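Local atomic coordinates of acetylornithine aminotransferase (Aquifex aeolicus, PDB entry 2EH6), a protein that catalyses the pyridoxal-phosphate-dependent transfer of an amino group from N(2)-acetyl-L-ornithine to 2-oxoglutarate, a step of arginine biosynthesis. Residues L31-G36 and E362-A367; S122-F127 and Y156-D161; I176-I181 and D193-L198. All coordinates share one frame; numbering follows the deposited sequence.

In the fold
Contact 1 pairs a segment near the start of the chain with one near its end, and contacts 2 and 3 follow one another inside the long loop it closes. Its centre lies about 30 Å from each of theirs. It packs helix 361-374 against the sheet in which strands 12-18, 21-24 and 29-32 join strands from the last part of the chain. Contacts 2 and 3, with centres about 9 Å apart, share the other seven-stranded sheet, where strands 119-123 and 173-178 are neighbours. They meet at a probable hydrogen bond from Phe127 N to Glu179 OE2, and both touch pyridoxal phosphate. The cofactor pocket is thus lined from two adjoining strand ends, while contact 1 lies away from the annotated sites.

Contact 1 (L31-G36 and E362-A367); sequences LDFVSG and EHIDRA
Phe33 and Leu31 carry the packing of residues 31-36 against the helical segment 362-367, and no hydrogen bond passes between the two. The main aromatic interaction is a CH-pi contact: Ala367 CB sits over one face of the Phe33 ring, 3.7 Å from its centroid and 18° off the normal. It is displaced toward the rim, where it approaches Phe33 CZ to 3.5 Å. At the edge of the same ring, near its plane, comes the delta methyl of Ile364, with CD1 3.6 Å from Phe33 CZ; the two side chains cross at about a right angle.

The aliphatic packing is led by Leu31. Its CG is anti to the backbone N (chi1 179°), and its CD2 settles on the helix, 3.6 Å from the backbone His363 O and equally far from the side-chain carbon Arg366 CB. The other methyl, CD1, lies at the edge of the Phe33 ring and in its plane, so the leucine also fills one side of the phenylalanine. An alanine in place of Phe33 would probably leave a gap against helix 361-374, with Ala367 CB deprived of its aromatic face and Ile364 CD1 of the ring edge it packs on.

Beside the apolar contact, Asp32 OD1 accepts two backbone N-H groups of its own segment, Val34 N at 2.9 Å and Ser35 N at 2.7 Å, both reaching it from the same face of the carboxylate plane. This Asx turn ends strand 29-32 and leads the chain toward the dimer interface, where Gly36 O bonds to His62 of the second subunit. Phe302 of helix 275-308 also meets the Phe33 ring. The whole is helix-on-sheet packing, in which the C-terminal helix 361-374 covers a sheet built from both ends of the chain, as in the small domain of fold-type I aminotransferases.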
loop_
_atom_site.group_PDB
_atom_site.type_symbol
_atom_site.label_atom_id
_atom_site.label_comp_id
_atom_site.label_asym_id
_atom_site.label_seq_id
_atom_site.Cartn_x
_atom_site.Cartn_y
_atom_site.Cartn_z
ATOM N N LEU A 31 -7.536 -27.790 -2.608
ATOM C CA LEU A 31 -6.636 -27.804 -1.455
ATOM C C LEU A 31 -5.663 -26.669 -1.780
ATOM O O LEU A 31 -5.015 -26.673 -2.828
ATOM C CB LEU A 31 -5.907 -29.152 -1.365
ATOM C CG LEU A 31 -4.886 -29.418 -0.249
ATOM C CD1 LEU A 31 -5.476 -29.121 1.116
ATOM C CD2 LEU A 31 -4.447 -30.878 -0.327
ATOM N N ASP A 32 -5.571 -25.697 -0.883
ATOM C CA ASP A 32 -4.741 -24.524 -1.111
ATOM C C ASP A 32 -3.297 -24.601 -0.629
ATOM O O ASP A 32 -3.018 -24.455 0.557
ATOM C CB ASP A 32 -5.435 -23.308 -0.492
ATOM C CG ASP A 32 -4.697 -22.009 -0.757
ATOM O OD1 ASP A 32 -3.786 -21.993 -1.611
ATOM O OD2 ASP A 32 -5.045 -20.999 -0.116
ATOM N N PHE A 33 -2.381 -24.822 -1.564
ATOM C CA PHE A 33 -0.966 -24.885 -1.232
ATOM C C PHE A 33 -0.211 -23.665 -1.751
ATOM O O PHE A 33 0.992 -23.723 -2.013
ATOM C CB PHE A 33 -0.344 -26.173 -1.774
ATOM C CG PHE A 33 -0.336 -27.291 -0.774
ATOM C CD1 PHE A 33 -1.524 -27.732 -0.205
ATOM C CD2 PHE A 33 0.861 -27.865 -0.362
ATOM C CE1 PHE A 33 -1.523 -28.729 0.768
ATOM C CE2 PHE A 33 0.874 -28.860 0.608
ATOM C CZ PHE A 33 -0.320 -29.292 1.175
ATOM N N VAL A 34 -0.934 -22.559 -1.890
ATOM C CA VAL A 34 -0.354 -21.303 -2.356
ATOM C C VAL A 34 -0.710 -20.171 -1.384
ATOM O O VAL A 34 0.005 -19.176 -1.288
ATOM C CB VAL A 34 -0.874 -20.933 -3.769
ATOM C CG1 VAL A 34 -0.477 -19.510 -4.118
ATOM C CG2 VAL A 34 -0.296 -21.898 -4.800
ATOM N N SER A 35 -1.820 -20.337 -0.673
ATOM C CA SER A 35 -2.308 -19.349 0.294
ATOM C C SER A 35 -2.213 -17.892 -0.177
ATOM O O SER A 35 -1.841 -16.998 0.595
ATOM C CB SER A 35 -1.580 -19.506 1.640
ATOM O OG SER A 35 -0.216 -19.120 1.558
ATOM N N GLY A 36 -2.562 -17.655 -1.438
ATOM C CA GLY A 36 -2.540 -16.304 -1.979
ATOM C C GLY A 36 -1.147 -15.709 -1.982
ATOM O O GLY A 36 -0.980 -14.494 -1.853
ATOM N N GLU A 362 -1.939 -34.968 7.041
ATOM C CA GLU A 362 -2.961 -35.604 6.218
ATOM C C GLU A 362 -3.159 -34.803 4.933
ATOM O O GLU A 362 -3.346 -35.372 3.861
ATOM C CB GLU A 362 -4.283 -35.679 6.984
ATOM C CG GLU A 362 -5.423 -36.303 6.198
ATOM C CD GLU A 362 -6.764 -36.127 6.886
ATOM O OE1 GLU A 362 -7.242 -34.974 6.973
ATOM O OE2 GLU A 362 -7.337 -37.140 7.343
ATOM N N HIS A 363 -3.121 -33.479 5.057
ATOM C CA HIS A 363 -3.284 -32.579 3.914
ATOM C C HIS A 363 -2.066 -32.665 3.001
ATOM O O HIS A 363 -2.190 -32.665 1.774
ATOM C CB HIS A 363 -3.454 -31.143 4.405
ATOM C CG HIS A 363 -4.691 -30.924 5.218
ATOM N ND1 HIS A 363 -4.786 -29.936 6.178
ATOM C CD2 HIS A 363 -5.895 -31.541 5.191
ATOM C CE1 HIS A 363 -5.996 -29.955 6.706
ATOM N NE2 HIS A 363 -6.690 -30.918 6.124
ATOM N N ILE A 364 -0.887 -32.735 3.609
ATOM C CA ILE A 364 0.352 -32.844 2.852
ATOM C C ILE A 364 0.293 -34.093 1.973
ATOM O O ILE A 364 0.644 -34.050 0.795
ATOM C CB ILE A 364 1.580 -32.944 3.794
ATOM C CG1 ILE A 364 1.724 -31.656 4.613
ATOM C CG2 ILE A 364 2.842 -33.209 2.986
ATOM C CD1 ILE A 364 1.912 -30.391 3.784
ATOM N N ASP A 365 -0.161 -35.203 2.547
ATOM C CA ASP A 365 -0.259 -36.452 1.798
ATOM C C ASP A 365 -1.151 -36.294 0.577
ATOM O O ASP A 365 -0.840 -36.797 -0.503
ATOM C CB ASP A 365 -0.802 -37.577 2.686
ATOM C CG ASP A 365 0.150 -37.944 3.804
ATOM O OD1 ASP A 365 1.375 -37.787 3.608
ATOM O OD2 ASP A 365 -0.322 -38.397 4.870
ATOM N N ARG A 366 -2.260 -35.589 0.761
ATOM C CA ARG A 366 -3.211 -35.339 -0.314
ATOM C C ARG A 366 -2.508 -34.639 -1.470
ATOM O O ARG A 366 -2.628 -35.051 -2.626
ATOM C CB ARG A 366 -4.350 -34.458 0.202
ATOM C CG ARG A 366 -5.123 -35.056 1.365
ATOM C CD ARG A 366 -6.205 -35.994 0.876
ATOM N NE ARG A 366 -7.199 -35.280 0.078
ATOM C CZ ARG A 366 -8.234 -35.854 -0.527
ATOM N NH1 ARG A 366 -8.423 -37.165 -0.430
ATOM N NH2 ARG A 366 -9.084 -35.117 -1.230
ATOM N N ALA A 367 -1.774 -33.576 -1.151
ATOM C CA ALA A 367 -1.054 -32.813 -2.165
ATOM C C ALA A 367 0.026 -33.661 -2.834
ATOM O O ALA A 367 0.201 -33.611 -4.052
ATOM C CB ALA A 367 -0.431 -31.571 -1.541
#

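Contact 2 (S122-F127 and Y156-D161); sequences SFENSF and YAKLND. With PLP (pyridoxal-5'-phosphate), chain C.
The ring of Phe123 has Leu159 CD1 over one face and the backbone carbon C of Lys158 at its edge, 3.6 Å from CD1 of the ring. Its CG lies anti to the carbonyl carbon (chi1 -65°), and CE1 comes within 3.7 Å of Ala157 CB. Ser122 OG bonds to Ala137 O and Tyr156 OH to Ser136 O; the very close approach of the serine hydroxyl to the tyrosine ring is doubtful. Phe127 turns the edge of its ring to the pyridine face of the cofactor, with CD2 3.8 Å from C4 of pyridoxal phosphate.

Parallel strand pairing joins the backbones. Ala157 N donates to Ser122 O at 2.8 Å, and Glu124 N donates to Ala157 O at 2.9 Å, nearly along the C=O axis. A water accepts from Leu159 N and makes a weak bond to Glu124 O. Glu124 and Lys158 lie side by side and point the same way, yet OE2 of Glu124 stays 4.6 Å from NZ of Lys158, a proximity of opposite charges without a salt bridge. In the type II turn from Phe123 to Ser126, Phe123 O takes both the N-H and the hydroxyl of Ser126.

Strand 154-157 is outermost in the sheet and pairs with strand 119-123 after the crossover through helix 132-137. Phe123 lies among Val165 of helix 162-166 and Ile176 and Ile178 of the next strand, 173-178.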
loop_
_atom_site.group_PDB
_atom_site.type_symbol
_atom_site.label_atom_id
_atom_site.label_comp_id
_atom_site.label_asym_id
_atom_site.label_seq_id
_atom_site.Cartn_x
_atom_site.Cartn_y
_atom_site.Cartn_z
ATOM N N SER A 122 21.751 -4.963 -3.710
ATOM C CA SER A 122 20.720 -5.976 -3.544
ATOM C C SER A 122 21.205 -7.160 -4.369
ATOM O O SER A 122 22.341 -7.152 -4.844
ATOM C CB SER A 122 19.353 -5.475 -4.026
ATOM O OG SER A 122 19.377 -5.127 -5.395
ATOM N N PHE A 123 20.362 -8.168 -4.560
ATOM C CA PHE A 123 20.797 -9.344 -5.298
ATOM C C PHE A 123 19.992 -9.724 -6.528
ATOM O O PHE A 123 18.813 -9.383 -6.654
ATOM C CB PHE A 123 20.853 -10.530 -4.336
ATOM C CG PHE A 123 21.890 -10.381 -3.265
ATOM C CD1 PHE A 123 23.205 -10.781 -3.493
ATOM C CD2 PHE A 123 21.568 -9.807 -2.043
ATOM C CE1 PHE A 123 24.185 -10.609 -2.516
ATOM C CE2 PHE A 123 22.542 -9.630 -1.061
ATOM C CZ PHE A 123 23.853 -10.033 -1.301
ATOM N N GLU A 124 20.655 -10.429 -7.439
ATOM C CA GLU A 124 20.024 -10.907 -8.657
ATOM C C GLU A 124 18.944 -11.905 -8.251
ATOM O O GLU A 124 19.108 -12.634 -7.272
ATOM C CB GLU A 124 21.061 -11.592 -9.554
ATOM C CG GLU A 124 21.860 -10.626 -10.423
ATOM C CD GLU A 124 22.977 -11.306 -11.195
ATOM O OE1 GLU A 124 22.820 -12.492 -11.560
ATOM O OE2 GLU A 124 24.008 -10.650 -11.448
ATOM N N ASN A 125 17.848 -11.927 -9.005
ATOM C CA ASN A 125 16.726 -12.826 -8.744
ATOM C C ASN A 125 15.915 -12.429 -7.527
ATOM O O ASN A 125 15.049 -13.183 -7.089
ATOM C CB ASN A 125 17.204 -14.261 -8.552
ATOM C CG ASN A 125 17.967 -14.777 -9.736
ATOM O OD1 ASN A 125 17.479 -14.740 -10.862
ATOM N ND2 ASN A 125 19.175 -15.268 -9.491
ATOM N N SER A 126 16.199 -11.257 -6.975
ATOM C CA SER A 126 15.472 -10.789 -5.808
ATOM C C SER A 126 14.183 -10.111 -6.246
ATOM O O SER A 126 14.033 -9.719 -7.408
ATOM C CB SER A 126 16.315 -9.796 -5.015
ATOM O OG SER A 126 16.458 -8.577 -5.727
ATOM N N PHE A 127 13.247 -9.991 -5.312
ATOM C CA PHE A 127 11.980 -9.329 -5.591
ATOM C C PHE A 127 11.588 -8.577 -4.341
ATOM O O PHE A 127 11.320 -9.191 -3.315
ATOM C CB PHE A 127 10.873 -10.326 -5.928
ATOM C CG PHE A 127 9.595 -9.659 -6.330
ATOM C CD1 PHE A 127 9.435 -9.166 -7.621
ATOM C CD2 PHE A 127 8.595 -9.426 -5.391
ATOM C CE1 PHE A 127 8.299 -8.440 -7.972
ATOM C CE2 PHE A 127 7.456 -8.702 -5.728
ATOM C CZ PHE A 127 7.308 -8.205 -7.020
ATOM N N TYR A 156 23.343 -4.847 -8.349
ATOM C CA TYR A 156 22.982 -6.212 -7.992
ATOM C C TYR A 156 24.133 -7.209 -7.938
ATOM O O TYR A 156 24.820 -7.448 -8.932
ATOM C CB TYR A 156 21.905 -6.699 -8.968
ATOM C CG TYR A 156 20.863 -5.632 -9.232
ATOM C CD1 TYR A 156 19.996 -5.215 -8.225
ATOM C CD2 TYR A 156 20.809 -4.977 -10.457
ATOM C CE1 TYR A 156 19.105 -4.164 -8.430
ATOM C CE2 TYR A 156 19.925 -3.927 -10.676
ATOM C CZ TYR A 156 19.077 -3.523 -9.657
ATOM O OH TYR A 156 18.224 -2.461 -9.866
ATOM N N ALA A 157 24.331 -7.791 -6.760
ATOM C CA ALA A 157 25.370 -8.791 -6.551
ATOM C C ALA A 157 24.741 -10.166 -6.733
ATOM O O ALA A 157 23.553 -10.276 -7.049
ATOM C CB ALA A 157 25.949 -8.659 -5.149
ATOM N N LYS A 158 25.531 -11.216 -6.532
ATOM C CA LYS A 158 25.025 -12.574 -6.678
ATOM C C LYS A 158 24.935 -13.309 -5.345
ATOM O O LYS A 158 25.865 -13.281 -4.537
ATOM C CB LYS A 158 25.896 -13.352 -7.668
ATOM C CG LYS A 158 25.776 -12.817 -9.084
ATOM C CD LYS A 158 26.646 -13.566 -10.073
ATOM C CE LYS A 158 26.447 -13.008 -11.479
ATOM N NZ LYS A 158 27.322 -13.673 -12.485
ATOM N N LEU A 159 23.795 -13.957 -5.122
ATOM C CA LEU A 159 23.549 -14.692 -3.888
ATOM C C LEU A 159 24.601 -15.785 -3.715
ATOM O O LEU A 159 24.959 -16.467 -4.674
ATOM C CB LEU A 159 22.151 -15.311 -3.915
ATOM C CG LEU A 159 21.528 -15.695 -2.572
ATOM C CD1 LEU A 159 21.130 -14.431 -1.814
ATOM C CD2 LEU A 159 20.311 -16.575 -2.807
ATOM N N ASN A 160 25.087 -15.933 -2.489
ATOM C CA ASN A 160 26.104 -16.924 -2.148
ATOM C C ASN A 160 27.433 -16.681 -2.856
ATOM O O ASN A 160 28.248 -17.591 -2.993
ATOM C CB ASN A 160 25.604 -18.337 -2.452
ATOM C CG ASN A 160 24.373 -18.695 -1.649
ATOM O OD1 ASN A 160 24.265 -18.343 -0.474
ATOM N ND2 ASN A 160 23.444 -19.406 -2.273
ATOM N N ASP A 161 27.635 -15.446 -3.303
ATOM C CA ASP A 161 28.862 -15.042 -3.982
ATOM C C ASP A 161 29.318 -13.789 -3.249
ATOM O O ASP A 161 29.001 -12.671 -3.653
ATOM C CB ASP A 161 28.575 -14.717 -5.450
ATOM C CG ASP A 161 29.830 -14.378 -6.230
ATOM O OD1 ASP A 161 30.864 -14.082 -5.594
ATOM O OD2 ASP A 161 29.780 -14.397 -7.480
HETATM N N1 PLP C . 9.298 -8.400 -1.159
HETATM C C2 PLP C . 9.232 -9.743 -1.088
HETATM C C2A PLP C . 10.417 -10.534 -0.596
HETATM C C3 PLP C . 8.056 -10.420 -1.469
HETATM O O3 PLP C . 7.986 -11.784 -1.396
HETATM C C4 PLP C . 6.937 -9.652 -1.934
HETATM C C4A PLP C . 5.697 -10.364 -2.322
HETATM C C5 PLP C . 7.060 -8.206 -1.997
HETATM C C6 PLP C . 8.273 -7.628 -1.593
HETATM C C5A PLP C . 5.913 -7.335 -2.486
HETATM O O4P PLP C . 4.904 -7.272 -1.478
HETATM P P PLP C . 3.675 -6.354 -2.008
HETATM O O1P PLP C . 2.648 -6.310 -0.942
HETATM O O2P PLP C . 4.149 -4.866 -2.338
HETATM O O3P PLP C . 3.056 -7.017 -3.338
HETATM O O HOH W 1 21.931 -14.436 -7.356
#

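Contact 3 (I176-I181 and D193-L198); sequences IIIEVI and DFLSKL. With PLP (pyridoxal-5'-phosphate), chain C.
Ile178 and Leu198 reach toward each other tip to tip, with CD1 of the isoleucine 3.7 Å from CD2 of the leucine. In Ile178 CG1 is anti to the backbone N (chi1 -171°), which leaves CG2 in the crowded position between N and the carbonyl carbon. The extended branch brings CD1 to two further partners: it meets the edge of the Phe194 ring, 3.9 Å from CE2, and lies 4.1 Å from Leu195 CD2. Phe194 and Ile178 slide past each other in opposite directions. Ile176 takes another conformation, with CG1 anti to the carbonyl carbon (chi1 -62°) and its CD1 3.7 Å from CD1 of Leu198. The two methyls of Leu198 are therefore divided between Ile176 and Ile178.

Strand 173-178 and helix 192-205 belong to a right-handed beta-alpha-beta crossover, usual in the large domain of fold-type I enzymes, which continues into the parallel strand 208-212. The axes of strand 176-178 and helix 193-198 run nearly antiparallel, at 156°, and 12.0 Å apart.

Past the strand, Val180 CG1 touches Leu195 CD1 at 4.3 Å, and Phe230 lies against both residues. Glu179 points away from the helix: its OE1 lies 3.4 Å from C2A of pyridoxal phosphate, and its OE2 accepts from Phe127 N.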
loop_
_atom_site.group_PDB
_atom_site.type_symbol
_atom_site.label_atom_id
_atom_site.label_comp_id
_atom_site.label_asym_id
_atom_site.label_seq_id
_atom_site.Cartn_x
_atom_site.Cartn_y
_atom_site.Cartn_z
ATOM N N ILE A 176 22.820 -3.070 2.527
ATOM C CA ILE A 176 22.665 -4.257 1.697
ATOM C C ILE A 176 21.262 -4.809 1.967
ATOM O O ILE A 176 20.864 -4.958 3.125
ATOM C CB ILE A 176 23.724 -5.320 2.056
ATOM C CG1 ILE A 176 25.125 -4.757 1.788
ATOM C CG2 ILE A 176 23.489 -6.588 1.249
ATOM C CD1 ILE A 176 26.252 -5.731 2.059
ATOM N N ILE A 177 20.521 -5.096 0.898
ATOM C CA ILE A 177 19.153 -5.609 0.994
ATOM C C ILE A 177 19.116 -7.058 0.522
ATOM O O ILE A 177 19.579 -7.367 -0.578
ATOM C CB ILE A 177 18.197 -4.787 0.101
ATOM C CG1 ILE A 177 18.305 -3.303 0.451
ATOM C CG2 ILE A 177 16.769 -5.272 0.287
ATOM C CD1 ILE A 177 17.565 -2.391 -0.511
ATOM N N ILE A 178 18.534 -7.945 1.322
ATOM C CA ILE A 178 18.508 -9.346 0.930
ATOM C C ILE A 178 17.321 -10.139 1.468
ATOM O O ILE A 178 16.712 -9.762 2.467
ATOM C CB ILE A 178 19.812 -10.028 1.410
ATOM C CG1 ILE A 178 19.930 -11.441 0.837
ATOM C CG2 ILE A 178 19.843 -10.054 2.941
ATOM C CD1 ILE A 178 21.270 -12.105 1.137
ATOM N N GLU A 179 16.995 -11.236 0.788
ATOM C CA GLU A 179 15.936 -12.138 1.232
ATOM C C GLU A 179 16.694 -13.377 1.708
ATOM O O GLU A 179 17.536 -13.883 0.974
ATOM C CB GLU A 179 15.026 -12.539 0.063
ATOM C CG GLU A 179 14.284 -11.392 -0.587
ATOM C CD GLU A 179 13.797 -11.744 -1.974
ATOM O OE1 GLU A 179 12.787 -12.476 -2.097
ATOM O OE2 GLU A 179 14.437 -11.298 -2.948
ATOM N N VAL A 180 16.418 -13.855 2.920
ATOM C CA VAL A 180 17.097 -15.046 3.433
ATOM C C VAL A 180 16.875 -16.190 2.448
ATOM O O VAL A 180 17.772 -16.998 2.189
ATOM C CB VAL A 180 16.569 -15.432 4.832
ATOM C CG1 VAL A 180 17.149 -16.766 5.260
ATOM C CG2 VAL A 180 16.962 -14.358 5.838
ATOM N N ILE A 181 15.662 -16.251 1.910
ATOM C CA ILE A 181 15.283 -17.230 0.896
ATOM C C ILE A 181 14.506 -16.413 -0.140
ATOM O O ILE A 181 13.507 -15.777 0.194
ATOM C CB ILE A 181 14.353 -18.341 1.454
ATOM C CG1 ILE A 181 15.080 -19.162 2.522
ATOM C CG2 ILE A 181 13.911 -19.262 0.317
ATOM C CD1 ILE A 181 14.217 -20.229 3.176
ATOM N N ASP A 193 26.997 -19.918 5.424
ATOM C CA ASP A 193 28.329 -19.356 5.279
ATOM C C ASP A 193 28.234 -17.960 4.678
ATOM O O ASP A 193 28.830 -17.012 5.190
ATOM C CB ASP A 193 29.185 -20.246 4.377
ATOM C CG ASP A 193 30.581 -19.689 4.170
ATOM O OD1 ASP A 193 31.272 -19.434 5.181
ATOM O OD2 ASP A 193 30.987 -19.506 3.001
ATOM N N PHE A 194 27.477 -17.842 3.590
ATOM C CA PHE A 194 27.299 -16.565 2.911
ATOM C C PHE A 194 26.697 -15.508 3.830
ATOM O O PHE A 194 27.201 -14.387 3.906
ATOM C CB PHE A 194 26.404 -16.736 1.680
ATOM C CG PHE A 194 26.167 -15.459 0.922
ATOM C CD1 PHE A 194 27.214 -14.822 0.265
ATOM C CD2 PHE A 194 24.898 -14.888 0.875
ATOM C CE1 PHE A 194 27.001 -13.631 -0.432
ATOM C CE2 PHE A 194 24.674 -13.702 0.183
ATOM C CZ PHE A 194 25.727 -13.071 -0.472
ATOM N N LEU A 195 25.617 -15.859 4.522
ATOM C CA LEU A 195 24.961 -14.918 5.426
ATOM C C LEU A 195 25.889 -14.496 6.560
ATOM O O LEU A 195 25.829 -13.358 7.033
ATOM C CB LEU A 195 23.679 -15.532 6.000
ATOM C CG LEU A 195 22.571 -15.802 4.975
ATOM C CD1 LEU A 195 21.374 -16.421 5.669
ATOM C CD2 LEU A 195 22.174 -14.502 4.283
ATOM N N SER A 196 26.740 -15.419 6.995
ATOM C CA SER A 196 27.696 -15.141 8.060
ATOM C C SER A 196 28.665 -14.059 7.595
ATOM O O SER A 196 28.863 -13.052 8.272
ATOM C CB SER A 196 28.475 -16.406 8.412
ATOM O OG SER A 196 29.551 -16.109 9.287
ATOM N N LYS A 197 29.259 -14.275 6.428
ATOM C CA LYS A 197 30.206 -13.325 5.869
ATOM C C LYS A 197 29.539 -11.993 5.568
ATOM O O LYS A 197 30.132 -10.935 5.782
ATOM C CB LYS A 197 30.830 -13.888 4.591
ATOM C CG LYS A 197 31.703 -15.111 4.812
ATOM C CD LYS A 197 32.247 -15.630 3.490
ATOM C CE LYS A 197 33.095 -16.881 3.680
ATOM N NZ LYS A 197 33.540 -17.430 2.369
ATOM N N LEU A 198 28.306 -12.044 5.069
ATOM C CA LEU A 198 27.574 -10.824 4.746
ATOM C C LEU A 198 27.362 -10.024 6.023
ATOM O O LEU A 198 27.497 -8.802 6.032
ATOM C CB LEU A 198 26.223 -11.161 4.100
ATOM C CG LEU A 198 25.462 -10.004 3.441
ATOM C CD1 LEU A 198 26.308 -9.402 2.331
ATOM C CD2 LEU A 198 24.137 -10.510 2.871
HETATM N N1 PLP C . 9.298 -8.400 -1.159
HETATM C C2 PLP C . 9.232 -9.743 -1.088
HETATM C C2A PLP C . 10.417 -10.534 -0.596
HETATM C C3 PLP C . 8.056 -10.420 -1.469
HETATM O O3 PLP C . 7.986 -11.784 -1.396
HETATM C C4 PLP C . 6.937 -9.652 -1.934
HETATM C C4A PLP C . 5.697 -10.364 -2.322
HETATM C C5 PLP C . 7.060 -8.206 -1.997
HETATM C C6 PLP C . 8.273 -7.628 -1.593
HETATM C C5A PLP C . 5.913 -7.335 -2.486
HETATM O O4P PLP C . 4.904 -7.272 -1.478
HETATM P P PLP C . 3.675 -6.354 -2.008
HETATM O O1P PLP C . 2.648 -6.310 -0.942
HETATM O O2P PLP C . 4.149 -4.866 -2.338
HETATM O O3P PLP C . 3.056 -7.017 -3.338
#